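Local coordinates for protein general negative regulator of transcription subunit 4 (Saccharomyces cerevisiae, PDB 5AIE) that acts as the RING-type E3 ubiquitin ligase subunit of the CCR4-NOT complex, which regulates transcription and carries out cytoplasmic mRNA deadenylation, at residues D5-C10 / Q32-N37. Sequence-based numbering, arbitrary orientation.
Sequences DYCPLC and QFCYNN. With ZN (zinc ion), chain C.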
ATOM      1  N   ASP A   5      16.891 -15.888  -7.168  1.00107.26           N
ATOM      2  CA  ASP A   5      17.524 -16.653  -6.094  1.00107.84           C
ATOM      3  C   ASP A   5      17.399 -15.955  -4.742  1.00104.69           C
ATOM      4  O   ASP A   5      18.319 -15.994  -3.925  1.00112.73           O
ATOM      5  CB  ASP A   5      18.999 -16.914  -6.417  1.00106.52           C
ATOM      6  N   TYR A   6      16.256 -15.316  -4.514  1.00104.30           N
ATOM      7  CA  TYR A   6      15.983 -14.640  -3.249  1.00 98.44           C
ATOM      8  C   TYR A   6      14.493 -14.655  -2.932  1.00 98.97           C
ATOM      9  O   TYR A   6      13.661 -14.435  -3.814  1.00108.94           O
ATOM     10  CB  TYR A   6      16.492 -13.196  -3.285  1.00102.44           C
ATOM     11  CG  TYR A   6      17.966 -13.040  -2.987  1.00107.18           C
ATOM     12  CD1 TYR A   6      18.431 -13.034  -1.679  1.00111.89           C
ATOM     13  CD2 TYR A   6      18.889 -12.886  -4.012  1.00110.48           C
ATOM     14  CE1 TYR A   6      19.777 -12.887  -1.399  1.00115.71           C
ATOM     15  CE2 TYR A   6      20.238 -12.739  -3.742  1.00116.84           C
ATOM     16  CZ  TYR A   6      20.676 -12.740  -2.434  1.00117.64           C
ATOM     17  OH  TYR A   6      22.016 -12.593  -2.160  1.00120.03           O
ATOM     18  N   CYS A   7      14.158 -14.916  -1.673  1.00 95.89           N
ATOM     19  CA  CYS A   7      12.768 -14.882  -1.237  1.00 92.44           C
ATOM     20  C   CYS A   7      12.249 -13.449  -1.249  1.00 94.45           C
ATOM     21  O   CYS A   7      12.836 -12.568  -0.625  1.00 96.76           O
ATOM     22  CB  CYS A   7      12.623 -15.487   0.160  1.00 99.33           C
ATOM     23  SG  CYS A   7      10.917 -15.594   0.757  1.00 97.38           S
ATOM     24  N   PRO A   8      11.142 -13.212  -1.967  1.00 97.80           N
ATOM     25  CA  PRO A   8      10.583 -11.865  -2.130  1.00 88.04           C
ATOM     26  C   PRO A   8       9.931 -11.314  -0.862  1.00 89.35           C
ATOM     27  O   PRO A   8       9.482 -10.168  -0.860  1.00 89.08           O
ATOM     28  CB  PRO A   8       9.537 -12.057  -3.232  1.00 79.97           C
ATOM     29  CG  PRO A   8       9.125 -13.480  -3.104  1.00 83.02           C
ATOM     30  CD  PRO A   8      10.361 -14.227  -2.693  1.00 90.22           C
ATOM     31  N   LEU A   9       9.879 -12.115   0.197  1.00 88.48           N
ATOM     32  CA  LEU A   9       9.222 -11.698   1.430  1.00 91.12           C
ATOM     33  C   LEU A   9      10.221 -11.313   2.519  1.00 95.04           C
ATOM     34  O   LEU A   9      10.109 -10.247   3.125  1.00 91.40           O
ATOM     35  CB  LEU A   9       8.300 -12.806   1.944  1.00 92.74           C
ATOM     36  CG  LEU A   9       7.261 -13.350   0.961  1.00 85.35           C
ATOM     37  CD1 LEU A   9       6.303 -14.294   1.667  1.00 86.36           C
ATOM     38  CD2 LEU A   9       6.506 -12.214   0.291  1.00 91.11           C
ATOM     39  N   CYS A  10      11.198 -12.181   2.763  1.00 97.96           N
ATOM     40  CA  CYS A  10      12.160 -11.961   3.840  1.00104.43           C
ATOM     41  C   CYS A  10      13.556 -11.631   3.317  1.00107.50           C
ATOM     42  O   CYS A  10      14.486 -11.435   4.103  1.00109.85           O
ATOM     43  CB  CYS A  10      12.225 -13.190   4.749  1.00 98.24           C
ATOM     44  SG  CYS A  10      12.649 -14.726   3.898  1.00109.61           S
ATOM     45  N   GLN A  32      10.601 -21.556   2.997  1.00108.50           N
ATOM     46  CA  GLN A  32       9.889 -22.574   3.756  1.00101.40           C
ATOM     47  C   GLN A  32       9.350 -21.996   5.059  1.00 97.15           C
ATOM     48  O   GLN A  32       8.352 -22.477   5.597  1.00100.07           O
ATOM     49  CB  GLN A  32      10.801 -23.768   4.046  1.00106.72           C
ATOM     50  N   PHE A  33      10.015 -20.958   5.557  1.00 94.56           N
ATOM     51  CA  PHE A  33       9.601 -20.305   6.793  1.00 97.95           C
ATOM     52  C   PHE A  33       8.462 -19.319   6.540  1.00 92.15           C
ATOM     53  O   PHE A  33       7.522 -19.236   7.330  1.00 82.61           O
ATOM     54  CB  PHE A  33      10.786 -19.591   7.446  1.00101.02           C
ATOM     55  CG  PHE A  33      11.932 -20.504   7.785  1.00101.30           C
ATOM     56  CD1 PHE A  33      11.810 -21.440   8.799  1.00102.39           C
ATOM     57  CD2 PHE A  33      13.130 -20.423   7.094  1.00102.12           C
ATOM     58  CE1 PHE A  33      12.860 -22.282   9.116  1.00101.27           C
ATOM     59  CE2 PHE A  33      14.184 -21.263   7.406  1.00109.73           C
ATOM     60  CZ  PHE A  33      14.048 -22.192   8.418  1.00107.10           C
ATOM     61  N   CYS A  34       8.552 -18.576   5.441  1.00101.22           N
ATOM     62  CA  CYS A  34       7.488 -17.656   5.053  1.00 90.18           C
ATOM     63  C   CYS A  34       6.224 -18.424   4.685  1.00 85.72           C
ATOM     64  O   CYS A  34       5.109 -17.958   4.925  1.00 84.42           O
ATOM     65  CB  CYS A  34       7.929 -16.776   3.880  1.00 86.74           C
ATOM     66  SG  CYS A  34       9.122 -15.485   4.311  1.00 83.94           S
ATOM     67  N   TYR A  35       6.411 -19.604   4.105  1.00 85.75           N
ATOM     68  CA  TYR A  35       5.301 -20.483   3.755  1.00 86.81           C
ATOM     69  C   TYR A  35       4.526 -20.908   4.998  1.00 94.91           C
ATOM     70  O   TYR A  35       3.318 -20.688   5.093  1.00 91.43           O
ATOM     71  CB  TYR A  35       5.816 -21.711   3.002  1.00 91.41           C
ATOM     72  CG  TYR A  35       4.781 -22.792   2.789  1.00 93.95           C
ATOM     73  CD1 TYR A  35       3.830 -22.685   1.785  1.00 94.04           C
ATOM     74  CD2 TYR A  35       4.758 -23.924   3.594  1.00 94.64           C
ATOM     75  CE1 TYR A  35       2.884 -23.674   1.590  1.00 93.74           C
ATOM     76  CE2 TYR A  35       3.817 -24.917   3.405  1.00 92.46           C
ATOM     77  CZ  TYR A  35       2.883 -24.787   2.401  1.00 87.14           C
ATOM     78  OH  TYR A  35       1.944 -25.775   2.212  1.00 88.51           O
ATOM     79  N   ASN A  36       5.232 -21.511   5.951  1.00 95.01           N
ATOM     80  CA  ASN A  36       4.619 -21.968   7.193  1.00 88.51           C
ATOM     81  C   ASN A  36       4.042 -20.820   8.014  1.00 89.52           C
ATOM     82  O   ASN A  36       3.039 -20.988   8.709  1.00 89.03           O
ATOM     83  CB  ASN A  36       5.634 -22.747   8.033  1.00 88.14           C
ATOM     84  CG  ASN A  36       6.063 -24.044   7.376  1.00 98.36           C
ATOM     85  OD1 ASN A  36       5.287 -24.997   7.292  1.00101.16           O
ATOM     86  ND2 ASN A  36       7.308 -24.091   6.917  1.00103.61           N
ATOM     87  N   ASN A  37       4.680 -19.656   7.928  1.00 88.82           N
ATOM     88  CA  ASN A  37       4.205 -18.463   8.623  1.00 88.78           C
ATOM     89  C   ASN A  37       2.801 -18.084   8.172  1.00 95.71           C
ATOM     90  O   ASN A  37       1.933 -17.794   8.992  1.00 98.26           O
ATOM     91  CB  ASN A  37       5.164 -17.289   8.399  1.00 85.20           C
ATOM     92  CG  ASN A  37       4.720 -16.021   9.115  1.00 85.31           C
ATOM     93  OD1 ASN A  37       3.951 -16.070  10.076  1.00 93.13           O
ATOM     94  ND2 ASN A  37       5.213 -14.879   8.651  1.00 76.41           N
TER
HETATM   95 ZN    ZN C1083      11.079 -16.426   3.323  1.00 93.17          ZN
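The loop carrying C7, L9 and C10 meets the first turn of helix 32-40 at C34, with the CA atoms of L9 and C34 7.2 Å apart and no hydrogen bond crossing between the segments. A zinc ion makes the join instead: C10 SG and C34 SG each lie 2.4 Å from it, whereas C7 SG stands at 2.7 Å, a difference of little weight at 2.8 Å resolution. The two loop cysteines reach the metal by different rotations: C7 SG swings anti to its backbone nitrogen (chi1 -176°), while C10 turns its sulfur over its own backbone, flanked by N and C (chi1 57°). Convergence on one ion accounts for the 3.6 Å separation of C10 SG and C34 SG. The amide of L9 also points at C7 SG, N to SG 3.7 Å, a weak hydrogen bond that may ease its negative charge. L9 lends apolar cover: its CB lies 3.7 Å from C34 SG, its CD1 equally near C34 CB. C31, which touches C7, is probably the fourth ligand, as expected for a C4C4 RING; C24, C26, C48 and C51 hold the domain's other zinc. The site ties the N-terminal loop to helix 32-40, whose Y35 packs edge-to-face with F21 and Y55, and the chain of a different protein packs on L9 and C34, a face that in RING ligases usually docks the E2 enzyme.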